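Local coordinates for protein N-acetylglucosamine-6-phosphate deacetylase (Mycobacterium smegmatis, PDB 6FV4) that probably removes the acetyl group from N-acetylglucosamine-6-phosphate, as a metal-dependent hydrolase of the NagA family, at residues 330-335 and 341-346; 148-153 and 202-207; 55-60 and 393-398; 71-74 and 80-83; 274-279 and 354-359. The protein carries 1 engineered substitution. One frame throughout, in Å; residues are numbered along the deposited sequence.

Contact 1 (330-335 and 341-346)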
# COMPACT_ATOMS: atom_id res chain seq x y z
N LEU B 330 -11.11 -1.52 17.24
CA LEU B 330 -11.20 -1.96 15.85
C LEU B 330 -9.81 -2.08 15.21
O LEU B 330 -9.56 -2.99 14.42
CB LEU B 330 -12.09 -1.01 15.05
CG LEU B 330 -13.60 -1.19 15.29
CD1 LEU B 330 -14.44 -0.12 14.59
CD2 LEU B 330 -14.02 -2.62 14.83
N ALA B 331 -8.91 -1.16 15.54
CA ALA B 331 -7.53 -1.27 15.06
C ALA B 331 -6.89 -2.59 15.50
O ALA B 331 -6.23 -3.26 14.70
CB ALA B 331 -6.71 -0.08 15.56
N VAL B 332 -7.08 -2.97 16.77
CA VAL B 332 -6.50 -4.21 17.27
C VAL B 332 -7.14 -5.41 16.58
O VAL B 332 -6.48 -6.42 16.30
CB VAL B 332 -6.66 -4.30 18.81
CG1 VAL B 332 -6.17 -5.66 19.32
CG2 VAL B 332 -5.92 -3.16 19.52
N ALA B 333 -8.44 -5.32 16.30
CA ALA B 333 -9.16 -6.45 15.73
C ALA B 333 -8.81 -6.65 14.26
O ALA B 333 -8.74 -7.80 13.78
CB ALA B 333 -10.66 -6.24 15.90
N HIS B 334 -8.59 -5.57 13.53
CA HIS B 334 -8.47 -5.65 12.08
C HIS B 334 -7.06 -5.46 11.55
O HIS B 334 -6.88 -5.46 10.33
CB HIS B 334 -9.40 -4.63 11.43
CG HIS B 334 -10.86 -4.92 11.63
ND1 HIS B 334 -11.45 -6.08 11.18
CD2 HIS B 334 -11.83 -4.21 12.24
CE1 HIS B 334 -12.73 -6.07 11.50
NE2 HIS B 334 -12.99 -4.95 12.14
N CYS B 335 -6.05 -5.31 12.40
CA CYS B 335 -4.73 -5.12 11.83
C CYS B 335 -4.09 -6.43 11.37
O CYS B 335 -3.08 -6.39 10.67
CB CYS B 335 -3.79 -4.41 12.81
SG CYS B 335 -3.39 -5.36 14.27
N ASP B 341 1.20 -8.20 19.46
CA ASP B 341 1.69 -7.30 18.43
C ASP B 341 0.62 -6.28 18.04
O ASP B 341 0.95 -5.15 17.67
CB ASP B 341 2.12 -8.09 17.20
CG ASP B 341 3.26 -9.06 17.49
OD1 ASP B 341 4.18 -8.71 18.27
OD2 ASP B 341 3.24 -10.18 16.94
N ALA B 342 -0.66 -6.66 18.11
CA ALA B 342 -1.73 -5.77 17.71
C ALA B 342 -1.91 -4.63 18.71
O ALA B 342 -2.09 -3.47 18.32
CB ALA B 342 -3.04 -6.54 17.54
N LEU B 343 -1.88 -4.95 20.01
CA LEU B 343 -1.92 -3.93 21.05
C LEU B 343 -0.76 -2.97 20.92
O LEU B 343 -0.91 -1.76 21.12
CB LEU B 343 -1.92 -4.59 22.42
CG LEU B 343 -3.20 -5.30 22.84
CD1 LEU B 343 -2.97 -6.04 24.13
CD2 LEU B 343 -4.36 -4.32 22.98
N SER B 344 0.43 -3.50 20.61
CA SER B 344 1.61 -2.66 20.51
C SER B 344 1.53 -1.72 19.31
O SER B 344 1.93 -0.55 19.40
CB SER B 344 2.87 -3.52 20.43
OG SER B 344 3.21 -3.96 21.73
N LEU B 345 0.99 -2.20 18.20
CA LEU B 345 0.79 -1.33 17.05
C LEU B 345 -0.28 -0.29 17.35
O LEU B 345 -0.10 0.90 17.08
CB LEU B 345 0.41 -2.15 15.83
CG LEU B 345 0.08 -1.36 14.57
CD1 LEU B 345 1.30 -0.58 14.10
CD2 LEU B 345 -0.45 -2.30 13.48
N ALA B 346 -1.41 -0.72 17.93
CA ALA B 346 -2.52 0.19 18.18
C ALA B 346 -2.10 1.31 19.14
O ALA B 346 -2.53 2.46 18.99
CB ALA B 346 -3.71 -0.59 18.72

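Contact 2 (148-153 and 202-207). With CD (cadmium ion), chain J.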
# COMPACT_ATOMS: atom_id res chain seq x y z
N GLY B 148 -18.23 13.97 2.34
CA GLY B 148 -17.32 14.40 3.39
C GLY B 148 -17.08 15.89 3.40
O GLY B 148 -16.66 16.43 4.44
N ALA B 149 -17.32 16.57 2.28
CA ALA B 149 -17.20 18.02 2.23
C ALA B 149 -18.06 18.65 3.32
O ALA B 149 -19.17 18.21 3.59
CB ALA B 149 -17.61 18.55 0.85
N HIS B 150 -17.52 19.69 3.96
CA HIS B 150 -18.15 20.25 5.16
C HIS B 150 -19.08 21.40 4.78
O HIS B 150 -20.30 21.29 4.96
CB HIS B 150 -17.07 20.69 6.15
CG HIS B 150 -16.25 19.55 6.67
ND1 HIS B 150 -16.81 18.39 7.16
CD2 HIS B 150 -14.90 19.38 6.74
CE1 HIS B 150 -15.84 17.56 7.52
NE2 HIS B 150 -14.68 18.14 7.28
N GLN B 151 -18.53 22.50 4.28
CA GLN B 151 -19.32 23.60 3.72
C GLN B 151 -18.60 24.15 2.49
O GLN B 151 -17.92 25.18 2.56
CB GLN B 151 -19.58 24.69 4.77
CG GLN B 151 -20.38 25.90 4.24
CD GLN B 151 -21.87 25.62 4.15
OE1 GLN B 151 -22.60 26.29 3.41
NE2 GLN B 151 -22.33 24.63 4.90
N PRO B 152 -18.72 23.47 1.34
CA PRO B 152 -17.89 23.82 0.18
C PRO B 152 -18.18 25.19 -0.45
O PRO B 152 -17.35 25.66 -1.25
CB PRO B 152 -18.17 22.69 -0.83
CG PRO B 152 -19.37 21.97 -0.32
CD PRO B 152 -19.40 22.17 1.17
N VAL B 153 -19.30 25.85 -0.15
CA VAL B 153 -19.49 27.16 -0.77
C VAL B 153 -18.57 28.22 -0.15
O VAL B 153 -18.36 29.27 -0.76
CB VAL B 153 -20.97 27.62 -0.73
CG1 VAL B 153 -21.80 26.82 -1.73
CG2 VAL B 153 -21.54 27.51 0.68
N VAL B 202 -2.52 17.62 4.34
CA VAL B 202 -3.14 17.56 3.01
C VAL B 202 -4.47 16.84 3.15
O VAL B 202 -4.54 15.78 3.77
CB VAL B 202 -2.24 16.85 1.98
CG1 VAL B 202 -3.01 16.56 0.70
CG2 VAL B 202 -1.04 17.69 1.64
N GLY B 203 -5.52 17.41 2.57
CA GLY B 203 -6.84 16.82 2.70
C GLY B 203 -7.83 17.58 1.85
O GLY B 203 -7.52 18.64 1.30
N HIS B 204 -9.03 17.00 1.74
CA HIS B 204 -10.17 17.63 1.07
C HIS B 204 -9.78 18.22 -0.28
O HIS B 204 -9.97 19.41 -0.56
CB HIS B 204 -10.79 18.70 1.97
CG HIS B 204 -11.68 18.12 3.01
ND1 HIS B 204 -13.05 18.08 2.88
CD2 HIS B 204 -11.39 17.52 4.18
CE1 HIS B 204 -13.57 17.49 3.94
NE2 HIS B 204 -12.58 17.13 4.74
N THR B 205 -9.23 17.36 -1.14
CA THR B 205 -8.49 17.84 -2.29
C THR B 205 -8.68 16.89 -3.47
O THR B 205 -8.85 15.68 -3.31
CB THR B 205 -7.01 17.98 -1.94
OG1 THR B 205 -6.27 18.31 -3.12
CG2 THR B 205 -6.47 16.70 -1.33
N GLU B 206 -8.66 17.49 -4.66
CA GLU B 206 -8.60 16.81 -5.94
C GLU B 206 -7.20 16.89 -6.55
O GLU B 206 -7.05 16.75 -7.77
CB GLU B 206 -9.64 17.42 -6.89
CG GLU B 206 -11.08 17.37 -6.36
CD GLU B 206 -11.58 15.95 -6.17
OE1 GLU B 206 -11.17 15.05 -6.95
OE2 GLU B 206 -12.39 15.71 -5.24
N ALA B 207 -6.18 17.13 -5.72
CA ALA B 207 -4.82 17.28 -6.21
C ALA B 207 -4.31 16.00 -6.85
O ALA B 207 -4.69 14.89 -6.47
CB ALA B 207 -3.87 17.66 -5.08
CD CD J . -13.30 16.08 6.69
O HOH W 1 -15.12 14.56 5.63

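Contact 3 (55-60 and 393-398)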
# COMPACT_ATOMS: atom_id res chain seq x y z
N ALA B 55 1.22 -2.35 46.22
CA ALA B 55 0.58 -1.40 45.32
C ALA B 55 -0.59 -0.70 45.99
O ALA B 55 -1.31 -1.28 46.82
CB ALA B 55 0.11 -2.11 44.05
N ASP B 56 -0.79 0.57 45.63
CA ASP B 56 -1.96 1.29 46.11
C ASP B 56 -3.22 0.84 45.39
O ASP B 56 -4.31 0.85 45.97
CB ASP B 56 -1.77 2.80 45.95
CG ASP B 56 -0.55 3.32 46.71
OD1 ASP B 56 -0.74 3.97 47.76
OD2 ASP B 56 0.59 3.08 46.27
N ARG B 57 -3.11 0.45 44.12
CA ARG B 57 -4.24 -0.15 43.43
C ARG B 57 -3.73 -1.20 42.45
O ARG B 57 -2.92 -0.90 41.57
CB ARG B 57 -5.08 0.90 42.70
CG ARG B 57 -6.39 0.33 42.16
CD ARG B 57 -7.05 1.32 41.25
NE ARG B 57 -7.30 2.59 41.92
CZ ARG B 57 -8.47 2.94 42.43
NH1 ARG B 57 -9.49 2.09 42.35
NH2 ARG B 57 -8.62 4.12 43.03
N ASN B 58 -4.19 -2.43 42.62
CA ASN B 58 -3.92 -3.48 41.66
C ASN B 58 -5.08 -3.51 40.68
O ASN B 58 -6.22 -3.76 41.07
CB ASN B 58 -3.74 -4.83 42.36
CG ASN B 58 -3.29 -5.92 41.41
OD1 ASN B 58 -3.05 -5.68 40.22
ND2 ASN B 58 -3.16 -7.13 41.94
N LEU B 59 -4.78 -3.23 39.41
CA LEU B 59 -5.83 -3.25 38.41
C LEU B 59 -6.19 -4.66 37.97
O LEU B 59 -7.17 -4.84 37.25
CB LEU B 59 -5.41 -2.38 37.23
CG LEU B 59 -5.25 -0.92 37.68
CD1 LEU B 59 -4.44 -0.10 36.68
CD2 LEU B 59 -6.61 -0.29 37.93
N GLY B 60 -5.42 -5.65 38.40
CA GLY B 60 -5.78 -7.03 38.12
C GLY B 60 -5.54 -7.41 36.68
O GLY B 60 -4.52 -7.05 36.07
N VAL B 393 -12.08 8.86 35.00
CA VAL B 393 -12.93 7.70 35.25
C VAL B 393 -12.15 6.76 36.16
O VAL B 393 -11.13 6.20 35.74
CB VAL B 393 -13.35 7.01 33.95
CG1 VAL B 393 -14.00 5.64 34.22
CG2 VAL B 393 -14.29 7.91 33.15
N THR B 394 -12.58 6.63 37.40
CA THR B 394 -11.94 5.73 38.35
C THR B 394 -12.42 4.30 38.11
O THR B 394 -13.55 4.09 37.65
CB THR B 394 -12.25 6.19 39.78
OG1 THR B 394 -11.41 5.50 40.72
CG2 THR B 394 -13.71 5.94 40.12
N PRO B 395 -11.56 3.30 38.36
CA PRO B 395 -11.93 1.91 38.05
C PRO B 395 -13.27 1.53 38.68
O PRO B 395 -13.51 1.76 39.87
CB PRO B 395 -10.78 1.09 38.64
CG PRO B 395 -9.62 2.02 38.67
CD PRO B 395 -10.18 3.40 38.89
N GLY B 396 -14.16 0.97 37.84
CA GLY B 396 -15.52 0.65 38.24
C GLY B 396 -16.58 1.66 37.83
O GLY B 396 -17.76 1.28 37.72
N ALA B 397 -16.21 2.91 37.58
CA ALA B 397 -17.17 4.00 37.39
C ALA B 397 -17.57 4.23 35.94
O ALA B 397 -18.37 5.14 35.67
CB ALA B 397 -16.61 5.30 37.99
N ALA B 398 -17.06 3.46 34.99
CA ALA B 398 -17.41 3.65 33.58
C ALA B 398 -18.85 3.20 33.28
O ALA B 398 -19.66 3.97 32.74
CB ALA B 398 -16.42 2.91 32.68
O HOH W 2 -12.16 3.14 41.71

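Contact 4 (71-74 and 80-83). With ZN (zinc ion), chain H.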
# COMPACT_ATOMS: atom_id res chain seq x y z
N THR B 71 -6.32 13.63 17.45
CA THR B 71 -5.83 14.86 16.85
C THR B 71 -6.78 15.43 15.79
O THR B 71 -6.41 16.37 15.09
CB THR B 71 -4.45 14.65 16.23
OG1 THR B 71 -4.50 13.57 15.28
CG2 THR B 71 -3.44 14.32 17.32
N HIS B 72 -7.99 14.91 15.68
CA HIS B 72 -8.91 15.41 14.66
C HIS B 72 -10.31 14.97 15.08
O HIS B 72 -10.68 13.81 14.88
CB HIS B 72 -8.52 14.87 13.28
CG HIS B 72 -9.45 15.27 12.17
ND1 HIS B 72 -9.10 15.16 10.84
CD2 HIS B 72 -10.72 15.74 12.18
CE1 HIS B 72 -10.11 15.56 10.08
NE2 HIS B 72 -11.10 15.93 10.87
N LEU B 73 -11.06 15.89 15.68
CA LEU B 73 -12.44 15.62 16.06
C LEU B 73 -13.18 16.94 16.18
O LEU B 73 -12.57 17.99 16.43
CB LEU B 73 -12.55 14.84 17.37
CG LEU B 73 -12.11 15.53 18.65
CD1 LEU B 73 -12.80 14.87 19.84
CD2 LEU B 73 -10.60 15.44 18.78
N HIS B 74 -14.50 16.86 16.02
CA HIS B 74 -15.35 18.04 15.94
C HIS B 74 -16.24 18.24 17.15
O HIS B 74 -16.70 19.36 17.38
CB HIS B 74 -16.22 17.97 14.67
CG HIS B 74 -15.41 17.99 13.42
ND1 HIS B 74 -14.97 19.16 12.83
CD2 HIS B 74 -14.90 16.98 12.67
CE1 HIS B 74 -14.25 18.87 11.76
NE2 HIS B 74 -14.20 17.55 11.64
N ASN B 80 -20.45 20.90 20.02
CA ASN B 80 -19.64 21.19 18.84
C ASN B 80 -18.51 22.13 19.23
O ASN B 80 -18.77 23.19 19.82
CB ASN B 80 -20.49 21.84 17.74
CG ASN B 80 -21.05 20.84 16.75
OD1 ASN B 80 -20.30 20.16 16.05
ND2 ASN B 80 -22.38 20.76 16.68
N PHE B 81 -17.27 21.77 18.89
CA PHE B 81 -16.17 22.72 19.09
C PHE B 81 -16.37 23.99 18.27
O PHE B 81 -16.02 25.08 18.73
CB PHE B 81 -14.82 22.09 18.76
CG PHE B 81 -14.40 21.01 19.72
CD1 PHE B 81 -14.40 21.24 21.08
CD2 PHE B 81 -14.03 19.75 19.25
CE1 PHE B 81 -14.04 20.24 21.97
CE2 PHE B 81 -13.65 18.76 20.13
CZ PHE B 81 -13.66 18.98 21.48
N SER B 82 -16.99 23.88 17.08
CA SER B 82 -17.26 25.07 16.27
C SER B 82 -18.16 26.09 16.97
O SER B 82 -18.23 27.24 16.52
CB SER B 82 -17.88 24.67 14.94
OG SER B 82 -19.13 24.05 15.14
N ALA B 83 -18.86 25.71 18.05
CA ALA B 83 -19.60 26.67 18.86
C ALA B 83 -18.67 27.59 19.63
O ALA B 83 -19.01 28.76 19.88
CB ALA B 83 -20.53 25.94 19.83
ZN ZN H . -13.02 16.55 10.24
O HOH W 3 -17.94 21.39 15.44

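Contact 5 (274-279 and 354-359)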
# COMPACT_ATOMS: atom_id res chain seq x y z
N GLY B 274 4.21 1.43 7.68
CA GLY B 274 4.92 0.97 8.85
C GLY B 274 4.22 1.38 10.14
O GLY B 274 3.21 2.07 10.12
N PRO B 275 4.79 0.98 11.28
CA PRO B 275 4.11 1.21 12.57
C PRO B 275 4.18 2.65 13.07
O PRO B 275 3.43 2.99 13.99
CB PRO B 275 4.85 0.27 13.54
CG PRO B 275 5.83 -0.53 12.68
CD PRO B 275 6.07 0.27 11.45
N GLU B 276 5.05 3.49 12.50
CA GLU B 276 5.28 4.85 12.98
C GLU B 276 4.48 5.91 12.26
O GLU B 276 4.52 7.07 12.66
CB GLU B 276 6.76 5.25 12.82
CG GLU B 276 7.60 5.06 14.05
CD GLU B 276 7.43 3.67 14.59
OE1 GLU B 276 7.28 3.52 15.82
OE2 GLU B 276 7.42 2.73 13.77
N ARG B 277 3.81 5.57 11.16
CA ARG B 277 3.38 6.60 10.22
C ARG B 277 1.87 6.66 10.02
O ARG B 277 1.42 7.35 9.11
CB ARG B 277 4.09 6.41 8.88
CG ARG B 277 5.60 6.63 8.93
CD ARG B 277 6.17 6.75 7.52
NE ARG B 277 5.25 7.52 6.69
CZ ARG B 277 4.98 7.31 5.40
NH1 ARG B 277 5.57 6.32 4.72
NH2 ARG B 277 4.09 8.08 4.80
N LEU B 278 1.09 6.00 10.88
CA LEU B 278 -0.36 6.11 10.83
C LEU B 278 -0.90 6.56 12.18
O LEU B 278 -0.48 6.06 13.23
CB LEU B 278 -1.03 4.77 10.42
CG LEU B 278 -2.54 4.92 10.14
CD1 LEU B 278 -2.96 3.93 9.05
CD2 LEU B 278 -3.38 4.68 11.38
N SER B 279 -1.83 7.52 12.15
CA SER B 279 -2.55 8.00 13.32
C SER B 279 -4.01 7.58 13.23
O SER B 279 -4.67 7.82 12.22
CB SER B 279 -2.50 9.54 13.40
OG SER B 279 -1.18 10.00 13.57
N PRO B 354 0.28 10.08 16.71
CA PRO B 354 -0.42 11.37 16.56
C PRO B 354 0.19 12.47 17.42
O PRO B 354 0.20 13.63 17.00
CB PRO B 354 -1.86 11.05 16.97
CG PRO B 354 -1.79 9.79 17.72
CD PRO B 354 -0.64 9.03 17.19
N ALA B 355 0.64 12.15 18.63
CA ALA B 355 1.25 13.18 19.47
C ALA B 355 2.53 13.69 18.82
O ALA B 355 2.81 14.90 18.85
CB ALA B 355 1.53 12.63 20.87
N ARG B 356 3.30 12.78 18.23
CA ARG B 356 4.55 13.16 17.57
C ARG B 356 4.27 13.98 16.31
O ARG B 356 4.95 14.98 16.05
CB ARG B 356 5.35 11.90 17.25
CG ARG B 356 6.76 12.15 16.78
CD ARG B 356 7.42 10.85 16.35
NE ARG B 356 6.60 10.16 15.37
CZ ARG B 356 6.25 8.87 15.46
NH1 ARG B 356 6.66 8.13 16.48
NH2 ARG B 356 5.51 8.33 14.51
N ALA B 357 3.29 13.57 15.51
CA ALA B 357 2.99 14.31 14.29
C ALA B 357 2.60 15.75 14.59
O ALA B 357 2.93 16.66 13.83
CB ALA B 357 1.87 13.61 13.51
N LEU B 358 1.89 15.98 15.69
CA LEU B 358 1.41 17.32 16.02
C LEU B 358 2.34 18.09 16.94
O LEU B 358 2.01 19.22 17.31
CB LEU B 358 0.01 17.23 16.64
CG LEU B 358 -1.01 17.43 15.51
CD1 LEU B 358 -1.14 16.14 14.68
CD2 LEU B 358 -2.34 17.88 16.03
N GLY B 359 3.49 17.52 17.30
CA GLY B 359 4.38 18.22 18.20
C GLY B 359 3.84 18.34 19.60
O GLY B 359 4.18 19.29 20.33
O HOH W 4 5.99 5.30 16.89

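Contact 1 (330-335 and 341-346)
Ala331 meets Ala346 methyl to methyl, with the CB atoms 4.4 Å apart. Val332 comes next and touches the other helix with both branches. Val332 CG1 lies anti to the backbone N (chi1 175°) and rests 3.7 Å from Ala342 CB. The other branch, Val332 CG2, presses on Ala346 CB at 3.5 Å, tighter than usual for two carbons. Val332 CG2 also touches Leu343 CD2 at 4.0 Å, which reaches back although its CB points away. Cys335 ends the run. Cys335 SG is swung between the backbone N and the carbonyl carbon, and sits 3.5 Å from Ala342 CB. Cys335 CB meets Leu345 CD2 at 4.0 Å.

The helices run roughly antiparallel, at 137°, with axes 8.6 Å apart at closest. This is an antiparallel helical hairpin closed by a short link. Tyr266 of helix 263-273 covers Ala331 and Cys335, and Leu380 covers Val332 and Leu343. No hydrogen bond crosses between the segments. The contact is buried and wholly apolar. Small alanines probably let the axes come near, and the hairpin is probably held mainly by close fit and exclusion of water.

Contact 2 (148-153 and 202-207)
A cadmium ion is gripped from both segments, by His204 NE2 at 2.3 Å and by His150 NE2 at 2.5 Å. Water 1 is a third ligand, 2.6 Å from the cadmium ion. That water also donates a hydrogen bond to Gly148 O at 2.7 Å, so the backbone of the 148-153 loop helps to place it. Glu138 and His225 bind the same ion.

The two histidine side chains cross at about a right angle. Their rings meet obliquely, with planes 39° apart. The NE2 atoms are 3.4 Å from each other but share no hydrogen bond, because both face the metal. Gly148 O meets the two rings differently. It lies above one face of the His150 ring, offset toward its rim. Gly148 O lies in the plane of the His204 ring, at the edge, 3.3 Å from His204 CE1. Ala149 CA approaches the same edge of His204, 4.0 Å from CE1. Ala149 is a predicted substrate-binding residue.

Just beyond His204 the chain makes an ST turn, in which Ala207 N bonds to Thr205 OG1 at 2.9 Å. Glu182 also bonds to Thr205 OG1.

The first segment lies in the loop after barrel strand 134-138. The second starts at the end of barrel strand 199-202 and runs into the loop beyond. This is the usual place for metal ligands in the amidohydrolase barrel. Helix 160-170 follows the first loop and helix 209-217 the second. The ring of His150 also meets His74, a zinc ligand.

Contact 3 (55-60 and 393-398)
A type II beta turn from Thr394 to Ala397 presents Pro395 to the side chain of Arg57. The turn is closed by Ala397 N bonding to Thr394 O. Gly396 takes its third position, with positive phi.

The pyrrolidine ring of Pro395 lies against the end of Arg57. Pro395 CD sits over one face of the Arg57 guanidinium group, 3.7 Å above the plane and offset toward the rim. Pro395 CG is 3.7 Å from Arg57 NH1 and also touches Arg57 CD. The two side chains come from opposite directions. The arginine chain runs out extended and then bends at chi3 (-57°), which lays the flat group along the proline. Leu59 adds an apolar touch, with CD2 3.9 Å from Pro395 CG. The Leu59 and Pro395 side chains cross at about a right angle.

No direct hydrogen bond joins the segments. Water 2 bridges them instead. It donates to Pro395 O at 2.7 Å and lies at 2.7 Å from Thr394 OG1. It accepts a weak bond from Arg57 NH1 at 2.9 Å. The polar link is therefore indirect, and the close contacts are with carbon.

Next to Arg57, Asn58 OD1 accepts from Gly60 N at 3.0 Å, an Asx turn that ends the short strand.

Strand 57-58 is an edge of the four-stranded sheet and pairs with strand 16-21. Arg57 leans on Leu19, and Leu59 on Ala21. Pro395 rests on Ala384 of strand 382-387. The contact thus joins the N-terminal sheet to C-terminal strands at the surface, consistent with the small beta domain of amidohydrolases.

Contact 4 (71-74 and 80-83)
The ring of Phe81 turns its edge to Leu73. Leu73 CG lies in the ring plane, 3.9 Å from Phe81 CE2, and the two side chains cross obliquely. Leu73 O lies near the same plane, 3.6 Å from Phe81 CD2. His74 points the other way. Its CB faces away from the 80-83 segment, and its ring reaches the zinc ion through His74 NE2 at 2.1 Å. His72 NE2 also binds the zinc ion at 2.1 Å. The edge of the His72 ring faces His74 NE2 in plane. The sequence is the His-X-His pair at the end of the first barrel strand in amidohydrolases. Glu138 is a further zinc ligand.

The backbones join where Phe81 N bonds to His74 O at 2.9 Å. The bond is nearly straight, 166° at the hydrogen. Water 3 donates to the same oxygen and to Asn80 OD1, at 2.7 Å from the latter. It accepts from Ser82 N. His74 O thus has two donors, which should steady the backbone that carries this zinc ligand.

Strand 63-76 lies beside strand 104-109, and Phe81 packs on Ala106 there. Phe81 also meets Thr89 and Ala92 of helix 86-98, and Leu73 meets His96. Glu253 bonds to His72 ND1. The short 3-10 turn 81-83 leads into helix 86-98 and ties it to the metal-binding strand.

Contact 5 (274-279 and 354-359)
Ser279 OG lies against Pro354, 3.4 Å from Pro354 CA and 3.6 Å from Pro354 CB. Ser279 CB is 3.9 Å from Pro354 CB. The hydroxyl oxygen is near Pro354 N too, but that nitrogen has no hydrogen to give. In Ser279, OG lies beside the backbone N (chi1 -64°), which brings it to the proline.

The second part of the first shell is Glu276 with Arg356. Arg356 NH2 is 3.7 Å from Glu276 CB, and Arg356 NH1 is 4.0 Å from Glu276 CG. The carboxylate and guanidinium planes are 38° apart. Their charged atoms do not touch. Water 4 lies in the plane of the guanidinium group, at its edge, and accepts from Arg356 NH1 at 2.9 Å. The arginine chain leaves its helix extended and bends at chi3 (54°) to get there. Its end is not securely placed, because Arg356 NH2 is modelled implausibly close to Glu276 O.

Further out, Arg348 makes the salt bridge to Glu276 OE1. Asn353 ND2 bonds to both Pro275 O and Leu278 O, while its OD1 takes a weak bond from Arg356 NH2. This one side chain thus grips the 274-279 backbone at two points.

Segment 274-279 makes a type I turn from Gly274 to Arg277 after helix 263-273, then enters strand 278-281. That strand runs parallel to strand 251-255. Helix 339-357 is kinked at Pro354 and ends in a Schellman motif at Gly359. Pro354 rests on Val69 and Thr71, so the helix end packs against strand 63-76.

How the contacts relate
From the N terminus, contact 3 opens first and closes last. Its loop holds all the others and ties an early strand of the N-terminal sheet to the C-terminal tail. Contact 4 closes a tight loop at 71-83, linking strand 63-76 to the lead-in of helix 86-98. Contact 2 closes 148-207, linking two barrel loops through the metal. Contact 5 closes 274-359, linking strand 278-281 to helix 339-357. Contact 1 nests inside it and uses the same helix. None of the loops cross. Contacts 1 and 5 touch where Leu345 meets Pro275, contacts 4 and 5 where Thr71 meets Pro354 and Leu358. Contacts 2 and 4 come within about 4 Å, nearest atoms, around the two metals.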